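Local coordinates for protein putative aspartyl-tRNA synthetase (Leishmania major, PDB 6OD8) that probably joins L-aspartate to tRNA(Asp) at the expense of ATP, as a class II aminoacyl-tRNA synthetase that supplies protein synthesis in the cytoplasm, at residues 278-283 and 514-519; 322-327 and 447-452; 228-233 and 339-344. All coordinates share one frame; numbering follows the deposited sequence.

Contact 1: residues 278-283 and 514-519; sequences YKQMVL and DSFRLG
Met-281 and Ser-515 bring their backbones together, CA to CA 5.8 Å, where helix 276-283 meets the type I turn Asp-514 to Arg-517 that leads out of helix 510-514. Ser-515 points at the helix, and its short side chain suits so close an approach, OG lying 3.4 Å from Met-281 CG. The hydroxyl is hydrogen-bonded to Tyr-512 O, so its polarity is met although it rests on the methionine's CG methylene. With chi1 at 77°, OG sits between the backbone N and the carbonyl carbon, and it also lies over the centre of the Phe-516 ring, 3.7 Å above its plane. Beside this pair the extended Gln-280 brings NE2 to 3.6 Å from Phe-516 CZ, its amide turned 42° from the ring. Glutamine suits the place because its amide has partners on both atoms: OE1 with Tyr-512 and Gln-276, NE2 with His-523. Trp-209 of the second subunit packs on Met-281 and Ser-515, placing the contact at the subunit interface. The two segments therefore meet through van der Waals contact, while hydrogen bonds to neighbouring residues satisfy the buried amide and hydroxyl and fix their orientation.

Contact 2: residues 322-327 and 447-452; sequences EHYYEV and ISDRFP. With EDO (1,2-ethanediol), chain E.
The capped start of helix 325-342 faces the end of strand 445-449, a member of the large mixed sheet of the class II synthetase domain, and two consecutive tyrosines reach across to one aspartate. Tyr-324 OH donates to Asp-449 OD1 at 2.5 Å, and Tyr-325 OH donates to OD2 of the same Asp-449, also at 2.5 Å. Both bonds are very short, and each carboxylate oxygen has its own phenol. The rings are turned 41° and 47° from the carboxylate plane, Tyr-325 crossing Asp-449 at about a right angle. Tyrosine suits both positions because the backbones are far apart, 9.6 Å between the CA atoms of Tyr-325 and Asp-449, and a long rigid ring with a terminal hydroxyl spans the gap. Asp-449 extends to meet them, CG anti to the backbone N (chi1 -173°). Gripped at both oxygens, the carboxylate is fixed in its rotation.

The helix start is a capping box: His-323 ND1 accepts from Tyr-325 N at 2.9 Å, the N-H lying close to the imidazole plane, while Glu-326 OE2 accepts from His-323 N. His-323 CE1 lies 3.2 Å above the centre of the Tyr-325 ring, so the same histidine caps the helix and props one face of the tyrosine.

Arg-450, next along the chain, lays CG 3.6 Å from Tyr-324 OH. A water donates to that hydroxyl and accepts from Arg-450 NE, while NH2 of the arginine is salt-bridged to Asp-465. O1 of an ethanediol, probably from the crystallisation liquor, donates a weak bond to Asp-449 OD2; the molecule is also bonded to Arg-391 and Gln-389. Ser-65 of the second subunit is hydrogen-bonded to Tyr-324 N.

Contact 3: residues 228-233 and 339-344; sequences CQYFRQ and FERLAT. With EDO (1,2-ethanediol), chain I.
Tyr-230 of helix 215-237 lays one face of its ring against Arg-341, near the end of helix 325-342, where the backbones are 7.5 Å apart between CA atoms. The touching group is the arginine's first methylene: CB stands 3.6 Å from the ring centroid and 16° off the normal, a CH-pi contact. Tyr-230 has CG anti to its carbonyl carbon (chi1 -60°), which carries the ring outward to the other helix. Arg-341 runs extended from CG to NE, passing CD 3.8 Å from Tyr-230 CD1 before the guanidinium leaves the ring, its plane 66° from that of the phenol. NH1 is hydrogen-bonded to Tyr-337 O, the guanidinium makes a cation-pi contact with the Tyr-337 ring, and Glu-340 OE2 lies 3.5 Å from Arg-341 NH1, well out of plane, as a charge pair only. An ethanediol, probably from the crystallisation liquor, lies over a guanidinium face and donates to Glu-340 OE2. Leu-342, branched and apolar, comes up at the ring's rim, CD2 to Tyr-230 CD2 4.3 Å, with Tyr-537 another neighbour. The tyrosine hydroxyl is hydrogen-bonded to His-345. Tyrosine and arginine thus divide their chemistry, ring face and aliphatic chain joining the helices by dispersion while hydroxyl and guanidinium take polar partners farther out.

All three contacts belong to the class II synthetase domain and touch the second subunit. Contacts 1 and 2 have centres about 21 Å apart, contacts 2 and 3 about 24 Å, and contacts 1 and 3 about 31 Å; none touches another. Helix 325-342 is shared, its start serving contact 2 and its end contact 3, so this one rod spans the distance between them. In chain order come 228-233, 278-283, 322-327, 339-344, 447-452 and 514-519: contact 2 is nested within the loop closed by contact 1, and contact 3 crosses both. Elements remote in sequence, most of them helices and loops, are thereby tied together within the catalytic domain of a dimeric enzyme.

Contact 1: residues 278-283 and 514-519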
loop_
_atom_site.group_PDB
_atom_site.type_symbol
_atom_site.label_atom_id
_atom_site.label_comp_id
_atom_site.label_asym_id
_atom_site.label_seq_id
_atom_site.Cartn_x
_atom_site.Cartn_y
_atom_site.Cartn_z
ATOM N N TYR A 278 6.882 14.654 5.018
ATOM C CA TYR A 278 5.418 14.637 5.101
ATOM C C TYR A 278 4.924 13.790 6.268
ATOM O O TYR A 278 3.948 14.160 6.930
ATOM C CB TYR A 278 4.820 14.131 3.785
ATOM C CG TYR A 278 5.080 15.096 2.666
ATOM C CD1 TYR A 278 4.458 16.333 2.649
ATOM C CD2 TYR A 278 5.961 14.783 1.631
ATOM C CE1 TYR A 278 4.716 17.252 1.647
ATOM C CE2 TYR A 278 6.211 15.706 0.614
ATOM C CZ TYR A 278 5.596 16.920 0.636
ATOM O OH TYR A 278 5.855 17.823 -0.372
ATOM N N LYS A 279 5.545 12.630 6.516
ATOM C CA LYS A 279 5.033 11.818 7.614
ATOM C C LYS A 279 5.209 12.519 8.959
ATOM O O LYS A 279 4.354 12.382 9.837
ATOM C CB LYS A 279 5.652 10.415 7.618
ATOM C CG LYS A 279 7.171 10.315 7.947
ATOM C CD LYS A 279 7.593 8.838 7.912
ATOM C CE LYS A 279 9.109 8.731 8.052
ATOM N NZ LYS A 279 9.531 7.354 8.445
ATOM N N GLN A 280 6.252 13.346 9.123
ATOM C CA GLN A 280 6.307 14.169 10.326
ATOM C C GLN A 280 5.235 15.259 10.323
ATOM O O GLN A 280 4.638 15.559 11.366
ATOM C CB GLN A 280 7.684 14.825 10.459
ATOM C CG GLN A 280 8.834 13.866 10.568
ATOM C CD GLN A 280 10.139 14.642 10.769
ATOM O OE1 GLN A 280 11.005 14.685 9.895
ATOM N NE2 GLN A 280 10.238 15.317 11.899
ATOM N N MET A 281 5.046 15.935 9.189
ATOM C CA MET A 281 4.083 17.026 9.150
ATOM C C MET A 281 2.672 16.539 9.453
ATOM O O MET A 281 1.891 17.263 10.069
ATOM C CB MET A 281 4.124 17.705 7.779
ATOM C CG MET A 281 5.516 18.321 7.491
ATOM S SD MET A 281 5.779 18.764 5.740
ATOM C CE MET A 281 4.563 20.059 5.708
ATOM N N VAL A 282 2.329 15.313 9.058
ATOM C CA VAL A 282 0.966 14.843 9.295
ATOM C C VAL A 282 0.713 14.650 10.785
ATOM O O VAL A 282 -0.397 14.877 11.268
ATOM C CB VAL A 282 0.693 13.559 8.491
ATOM C CG1 VAL A 282 -0.724 13.037 8.783
ATOM C CG2 VAL A 282 0.819 13.859 6.997
ATOM N N LEU A 283 1.739 14.261 11.548
ATOM C CA LEU A 283 1.554 14.161 12.993
ATOM C C LEU A 283 1.240 15.520 13.613
ATOM O O LEU A 283 0.543 15.604 14.632
ATOM C CB LEU A 283 2.800 13.568 13.632
ATOM C CG LEU A 283 3.261 12.166 13.250
ATOM C CD1 LEU A 283 4.158 11.638 14.350
ATOM C CD2 LEU A 283 2.132 11.199 12.955
ATOM N N ASP A 514 7.917 25.106 9.261
ATOM C CA ASP A 514 6.714 25.812 9.699
ATOM C C ASP A 514 5.695 24.876 10.346
ATOM O O ASP A 514 4.895 25.322 11.183
ATOM C CB ASP A 514 6.058 26.519 8.511
ATOM C CG ASP A 514 6.766 27.796 8.129
ATOM O OD1 ASP A 514 7.707 28.209 8.855
ATOM O OD2 ASP A 514 6.379 28.380 7.091
ATOM N N SER A 515 5.679 23.600 9.956
ATOM C CA SER A 515 4.699 22.674 10.529
ATOM C C SER A 515 4.924 22.409 12.010
ATOM O O SER A 515 4.033 21.850 12.658
ATOM C CB SER A 515 4.684 21.336 9.775
ATOM O OG SER A 515 5.789 20.498 10.107
ATOM N N PHE A 516 6.077 22.796 12.559
ATOM C CA PHE A 516 6.346 22.598 13.977
ATOM C C PHE A 516 6.101 23.845 14.807
ATOM O O PHE A 516 6.386 23.833 16.011
ATOM C CB PHE A 516 7.795 22.133 14.180
ATOM C CG PHE A 516 8.148 20.916 13.386
ATOM C CD1 PHE A 516 7.578 19.676 13.690
ATOM C CD2 PHE A 516 9.024 21.003 12.314
ATOM C CE1 PHE A 516 7.899 18.541 12.942
ATOM C CE2 PHE A 516 9.375 19.858 11.571
ATOM C CZ PHE A 516 8.790 18.631 11.886
ATOM N N ARG A 517 5.635 24.935 14.186
ATOM C CA ARG A 517 5.591 26.221 14.872
ATOM C C ARG A 517 4.272 26.471 15.587
ATOM O O ARG A 517 4.211 27.359 16.436
ATOM C CB ARG A 517 5.853 27.355 13.884
ATOM C CG ARG A 517 7.300 27.403 13.344
ATOM C CD ARG A 517 7.439 28.652 12.472
ATOM N NE ARG A 517 8.622 28.657 11.620
ATOM C CZ ARG A 517 9.849 28.940 12.045
ATOM N NH1 ARG A 517 10.859 28.931 11.182
ATOM N NH2 ARG A 517 10.083 29.197 13.332
ATOM N N LEU A 518 3.229 25.698 15.283
ATOM C CA LEU A 518 1.886 25.898 15.835
ATOM C C LEU A 518 1.559 24.821 16.868
ATOM O O LEU A 518 0.446 24.283 16.913
ATOM C CB LEU A 518 0.835 25.900 14.722
ATOM C CG LEU A 518 1.096 26.869 13.560
ATOM C CD1 LEU A 518 0.008 26.748 12.495
ATOM C CD2 LEU A 518 1.220 28.315 14.053
ATOM N N GLY A 519 2.538 24.507 17.706
ATOM C CA GLY A 519 2.465 23.411 18.645
ATOM C C GLY A 519 2.852 22.118 17.963
ATOM O O GLY A 519 2.285 21.776 16.914
#

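Contact 2: residues 322-327 and 447-452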
loop_
_atom_site.group_PDB
_atom_site.type_symbol
_atom_site.label_atom_id
_atom_site.label_comp_id
_atom_site.label_asym_id
_atom_site.label_seq_id
_atom_site.Cartn_x
_atom_site.Cartn_y
_atom_site.Cartn_z
ATOM N N GLU A 322 7.728 9.796 25.868
ATOM C CA GLU A 322 8.940 10.148 26.600
ATOM C C GLU A 322 10.217 9.862 25.833
ATOM O O GLU A 322 11.194 10.592 26.000
ATOM C CB GLU A 322 9.004 9.373 27.946
ATOM C CG GLU A 322 7.890 9.664 28.929
ATOM C CD GLU A 322 7.982 8.799 30.175
ATOM O OE1 GLU A 322 9.094 8.661 30.733
ATOM O OE2 GLU A 322 6.940 8.269 30.602
ATOM N N HIS A 323 10.251 8.800 25.036
ATOM C CA HIS A 323 11.531 8.220 24.643
ATOM C C HIS A 323 11.424 7.579 23.268
ATOM O O HIS A 323 10.409 6.962 22.928
ATOM C CB HIS A 323 11.961 7.169 25.669
ATOM C CG HIS A 323 13.436 6.928 25.732
ATOM N ND1 HIS A 323 14.121 6.244 24.754
ATOM C CD2 HIS A 323 14.349 7.237 26.688
ATOM C CE1 HIS A 323 15.402 6.177 25.079
ATOM N NE2 HIS A 323 15.566 6.757 26.258
ATOM N N TYR A 324 12.506 7.677 22.495
ATOM C CA TYR A 324 12.506 6.991 21.215
ATOM C C TYR A 324 12.521 5.476 21.350
ATOM O O TYR A 324 12.271 4.801 20.348
ATOM C CB TYR A 324 13.692 7.441 20.353
ATOM C CG TYR A 324 15.029 6.880 20.778
ATOM C CD1 TYR A 324 15.560 5.750 20.154
ATOM C CD2 TYR A 324 15.775 7.487 21.791
ATOM C CE1 TYR A 324 16.784 5.235 20.523
ATOM C CE2 TYR A 324 16.997 6.980 22.166
ATOM C CZ TYR A 324 17.503 5.860 21.536
ATOM O OH TYR A 324 18.734 5.365 21.912
ATOM N N TYR A 325 12.811 4.913 22.537
ATOM C CA TYR A 325 12.620 3.476 22.711
ATOM C C TYR A 325 11.171 3.062 22.469
ATOM O O TYR A 325 10.917 1.887 22.203
ATOM C CB TYR A 325 13.051 3.008 24.114
ATOM C CG TYR A 325 14.555 2.995 24.321
ATOM C CD1 TYR A 325 15.101 2.926 25.597
ATOM C CD2 TYR A 325 15.432 3.061 23.234
ATOM C CE1 TYR A 325 16.479 2.938 25.782
ATOM C CE2 TYR A 325 16.818 3.059 23.413
ATOM C CZ TYR A 325 17.327 2.997 24.693
ATOM O OH TYR A 325 18.692 2.990 24.892
ATOM N N GLU A 326 10.214 4.000 22.556
ATOM C CA GLU A 326 8.840 3.672 22.192
ATOM C C GLU A 326 8.732 3.338 20.708
ATOM O O GLU A 326 7.944 2.465 20.314
ATOM C CB GLU A 326 7.917 4.839 22.548
ATOM C CG GLU A 326 7.917 5.131 24.037
ATOM C CD GLU A 326 7.245 6.455 24.372
ATOM O OE1 GLU A 326 6.212 6.782 23.746
ATOM O OE2 GLU A 326 7.751 7.147 25.268
ATOM N N VAL A 327 9.507 4.051 19.876
ATOM C CA VAL A 327 9.602 3.766 18.444
ATOM C C VAL A 327 10.281 2.426 18.205
ATOM O O VAL A 327 9.816 1.597 17.410
ATOM C CB VAL A 327 10.368 4.889 17.723
ATOM C CG1 VAL A 327 10.511 4.538 16.221
ATOM C CG2 VAL A 327 9.665 6.227 17.918
ATOM N N ILE A 447 19.856 -4.597 16.815
ATOM C CA ILE A 447 19.868 -3.151 16.653
ATOM C C ILE A 447 21.091 -2.589 17.366
ATOM O O ILE A 447 21.509 -3.117 18.396
ATOM C CB ILE A 447 18.557 -2.496 17.142
ATOM C CG1 ILE A 447 18.544 -2.329 18.651
ATOM C CG2 ILE A 447 17.363 -3.333 16.714
ATOM C CD1 ILE A 447 18.987 -0.952 19.135
ATOM N N SER A 448 21.677 -1.538 16.779
ATOM C CA SER A 448 22.758 -0.760 17.364
ATOM C C SER A 448 22.171 0.576 17.779
ATOM O O SER A 448 21.614 1.289 16.941
ATOM C CB SER A 448 23.907 -0.541 16.373
ATOM O OG SER A 448 24.968 0.223 16.978
ATOM N N ASP A 449 22.337 0.917 19.058
ATOM C CA ASP A 449 21.626 1.998 19.721
ATOM C C ASP A 449 22.537 3.206 19.951
ATOM O O ASP A 449 23.673 3.051 20.409
ATOM C CB ASP A 449 21.082 1.476 21.056
ATOM C CG ASP A 449 20.198 2.457 21.736
ATOM O OD1 ASP A 449 19.476 3.175 21.013
ATOM O OD2 ASP A 449 20.221 2.512 22.991
ATOM N N ARG A 450 22.022 4.404 19.642
ATOM C CA ARG A 450 22.640 5.701 19.933
ATOM C C ARG A 450 23.770 6.032 18.967
ATOM O O ARG A 450 24.949 6.038 19.352
ATOM C CB ARG A 450 23.161 5.765 21.372
ATOM C CG ARG A 450 22.200 6.319 22.383
ATOM C CD ARG A 450 22.932 6.686 23.675
ATOM N NE ARG A 450 22.059 7.413 24.593
ATOM C CZ ARG A 450 22.476 8.340 25.448
ATOM N NH1 ARG A 450 23.763 8.659 25.505
ATOM N NH2 ARG A 450 21.603 8.953 26.242
ATOM N N PHE A 451 23.420 6.370 17.734
ATOM C CA PHE A 451 24.432 6.611 16.714
ATOM C C PHE A 451 25.092 7.972 16.899
ATOM O O PHE A 451 24.483 8.888 17.461
ATOM C CB PHE A 451 23.815 6.534 15.320
ATOM C CG PHE A 451 23.977 5.196 14.680
ATOM C CD1 PHE A 451 24.726 5.047 13.526
ATOM C CD2 PHE A 451 23.402 4.082 15.258
ATOM C CE1 PHE A 451 24.884 3.791 12.925
ATOM C CE2 PHE A 451 23.555 2.842 14.684
ATOM C CZ PHE A 451 24.304 2.690 13.516
ATOM N N PRO A 452 26.327 8.129 16.416
ATOM C CA PRO A 452 26.984 9.436 16.503
ATOM C C PRO A 452 26.244 10.488 15.681
ATOM O O PRO A 452 25.699 10.203 14.606
ATOM C CB PRO A 452 28.391 9.169 15.948
ATOM C CG PRO A 452 28.556 7.683 15.999
ATOM C CD PRO A 452 27.194 7.122 15.773
HETATM C C1 EDO E . 21.329 -0.549 24.257
HETATM O O1 EDO E . 19.916 -0.514 24.052
HETATM C C2 EDO E . 21.764 -1.964 24.635
HETATM O O2 EDO E . 21.696 -2.154 26.053
HETATM O O HOH W 1 19.599 6.232 24.463
#

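Contact 3: residues 228-233 and 339-344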
loop_
_atom_site.group_PDB
_atom_site.type_symbol
_atom_site.label_atom_id
_atom_site.label_comp_id
_atom_site.label_asym_id
_atom_site.label_seq_id
_atom_site.Cartn_x
_atom_site.Cartn_y
_atom_site.Cartn_z
ATOM N N CYS A 228 4.508 -6.909 2.685
ATOM C CA CYS A 228 3.597 -5.757 2.710
ATOM C C CYS A 228 2.359 -6.045 3.550
ATOM O O CYS A 228 1.938 -5.225 4.373
ATOM C CB CYS A 228 3.175 -5.375 1.279
ATOM S SG CYS A 228 4.524 -4.696 0.276
ATOM N N GLN A 229 1.737 -7.203 3.319
ATOM C CA GLN A 229 0.528 -7.569 4.051
ATOM C C GLN A 229 0.737 -7.552 5.565
ATOM O O GLN A 229 -0.081 -6.991 6.313
ATOM C CB GLN A 229 0.087 -8.951 3.599
ATOM C CG GLN A 229 -1.094 -9.474 4.353
ATOM C CD GLN A 229 -1.479 -10.869 3.883
ATOM O OE1 GLN A 229 -1.072 -11.305 2.801
ATOM N NE2 GLN A 229 -2.250 -11.576 4.699
ATOM N N TYR A 230 1.807 -8.205 6.045
ATOM C CA TYR A 230 2.011 -8.298 7.491
ATOM C C TYR A 230 2.505 -6.981 8.073
ATOM O O TYR A 230 2.145 -6.631 9.204
ATOM C CB TYR A 230 2.980 -9.445 7.808
ATOM C CG TYR A 230 2.457 -10.778 7.316
ATOM C CD1 TYR A 230 1.103 -11.101 7.448
ATOM C CD2 TYR A 230 3.311 -11.720 6.721
ATOM C CE1 TYR A 230 0.608 -12.316 6.998
ATOM C CE2 TYR A 230 2.820 -12.949 6.288
ATOM C CZ TYR A 230 1.472 -13.229 6.426
ATOM O OH TYR A 230 0.967 -14.428 5.994
ATOM N N PHE A 231 3.301 -6.226 7.320
ATOM C CA PHE A 231 3.638 -4.854 7.734
ATOM C C PHE A 231 2.378 -4.042 8.030
ATOM O O PHE A 231 2.224 -3.466 9.118
ATOM C CB PHE A 231 4.471 -4.178 6.631
ATOM C CG PHE A 231 4.758 -2.703 6.868
ATOM C CD1 PHE A 231 5.845 -2.315 7.647
ATOM C CD2 PHE A 231 3.969 -1.706 6.275
ATOM C CE1 PHE A 231 6.137 -0.949 7.862
ATOM C CE2 PHE A 231 4.235 -0.348 6.483
ATOM C CZ PHE A 231 5.352 0.035 7.297
ATOM N N ARG A 232 1.454 -3.979 7.064
ATOM C CA ARG A 232 0.248 -3.174 7.256
ATOM C C ARG A 232 -0.646 -3.748 8.351
ATOM O O ARG A 232 -1.220 -3.001 9.157
ATOM C CB ARG A 232 -0.536 -3.070 5.952
ATOM C CG ARG A 232 0.121 -2.257 4.852
ATOM C CD ARG A 232 -0.884 -2.060 3.717
ATOM N NE ARG A 232 -1.460 -3.344 3.315
ATOM C CZ ARG A 232 -0.902 -4.180 2.443
ATOM N NH1 ARG A 232 0.242 -3.856 1.847
ATOM N NH2 ARG A 232 -1.504 -5.331 2.141
ATOM N N GLN A 233 -0.788 -5.069 8.408
ATOM C CA GLN A 233 -1.732 -5.610 9.388
ATOM C C GLN A 233 -1.266 -5.366 10.812
ATOM O O GLN A 233 -2.081 -5.060 11.687
ATOM C CB GLN A 233 -1.972 -7.103 9.172
ATOM C CG GLN A 233 -3.179 -7.584 9.962
ATOM C CD GLN A 233 -4.441 -6.751 9.689
ATOM O OE1 GLN A 233 -4.876 -6.617 8.538
ATOM N NE2 GLN A 233 -5.029 -6.186 10.748
ATOM N N PHE A 339 8.364 -11.673 10.652
ATOM C CA PHE A 339 9.210 -12.858 10.544
ATOM C C PHE A 339 8.472 -14.104 10.998
ATOM O O PHE A 339 8.622 -15.184 10.408
ATOM C CB PHE A 339 10.478 -12.678 11.407
ATOM C CG PHE A 339 11.445 -11.652 10.883
ATOM C CD1 PHE A 339 11.515 -11.371 9.532
ATOM C CD2 PHE A 339 12.317 -10.986 11.758
ATOM C CE1 PHE A 339 12.419 -10.440 9.049
ATOM C CE2 PHE A 339 13.228 -10.064 11.291
ATOM C CZ PHE A 339 13.277 -9.777 9.925
ATOM N N GLU A 340 7.696 -13.985 12.071
ATOM C CA GLU A 340 6.943 -15.140 12.555
ATOM C C GLU A 340 5.916 -15.611 11.532
ATOM O O GLU A 340 5.703 -16.820 11.374
ATOM C CB GLU A 340 6.285 -14.775 13.883
ATOM C CG GLU A 340 5.178 -15.665 14.358
ATOM C CD GLU A 340 4.508 -15.091 15.605
ATOM O OE1 GLU A 340 5.235 -14.526 16.461
ATOM O OE2 GLU A 340 3.261 -15.185 15.713
ATOM N N ARG A 341 5.307 -14.684 10.800
ATOM C CA ARG A 341 4.317 -15.079 9.803
ATOM C C ARG A 341 4.970 -15.518 8.490
ATOM O O ARG A 341 4.488 -16.457 7.842
ATOM C CB ARG A 341 3.330 -13.925 9.600
ATOM C CG ARG A 341 2.309 -13.948 10.740
ATOM C CD ARG A 341 1.486 -12.705 10.884
ATOM N NE ARG A 341 0.636 -12.838 12.074
ATOM C CZ ARG A 341 1.076 -12.792 13.333
ATOM N NH1 ARG A 341 2.370 -12.606 13.599
ATOM N NH2 ARG A 341 0.216 -12.945 14.335
ATOM N N LEU A 342 6.076 -14.883 8.094
ATOM C CA LEU A 342 6.778 -15.343 6.896
ATOM C C LEU A 342 7.228 -16.783 7.045
ATOM O O LEU A 342 7.228 -17.541 6.066
ATOM C CB LEU A 342 7.977 -14.451 6.581
ATOM C CG LEU A 342 7.713 -13.033 6.033
ATOM C CD1 LEU A 342 9.063 -12.349 5.839
ATOM C CD2 LEU A 342 6.860 -13.007 4.717
ATOM N N ALA A 343 7.595 -17.180 8.261
ATOM C CA ALA A 343 8.077 -18.538 8.499
ATOM C C ALA A 343 7.012 -19.593 8.228
ATOM O O ALA A 343 7.375 -20.746 7.973
ATOM C CB ALA A 343 8.607 -18.677 9.933
ATOM N N THR A 344 5.720 -19.231 8.255
ATOM C CA THR A 344 4.652 -20.186 7.965
ATOM C C THR A 344 4.479 -20.468 6.480
ATOM O O THR A 344 3.813 -21.443 6.133
ATOM C CB THR A 344 3.293 -19.716 8.511
ATOM O OG1 THR A 344 2.785 -18.627 7.724
ATOM C CG2 THR A 344 3.411 -19.322 9.991
HETATM C C1 EDO I . 0.952 -16.818 12.116
HETATM O O1 EDO I . -0.149 -16.805 13.030
HETATM C C2 EDO I . 2.154 -17.486 12.770
HETATM O O2 EDO I . 2.251 -17.070 14.134
#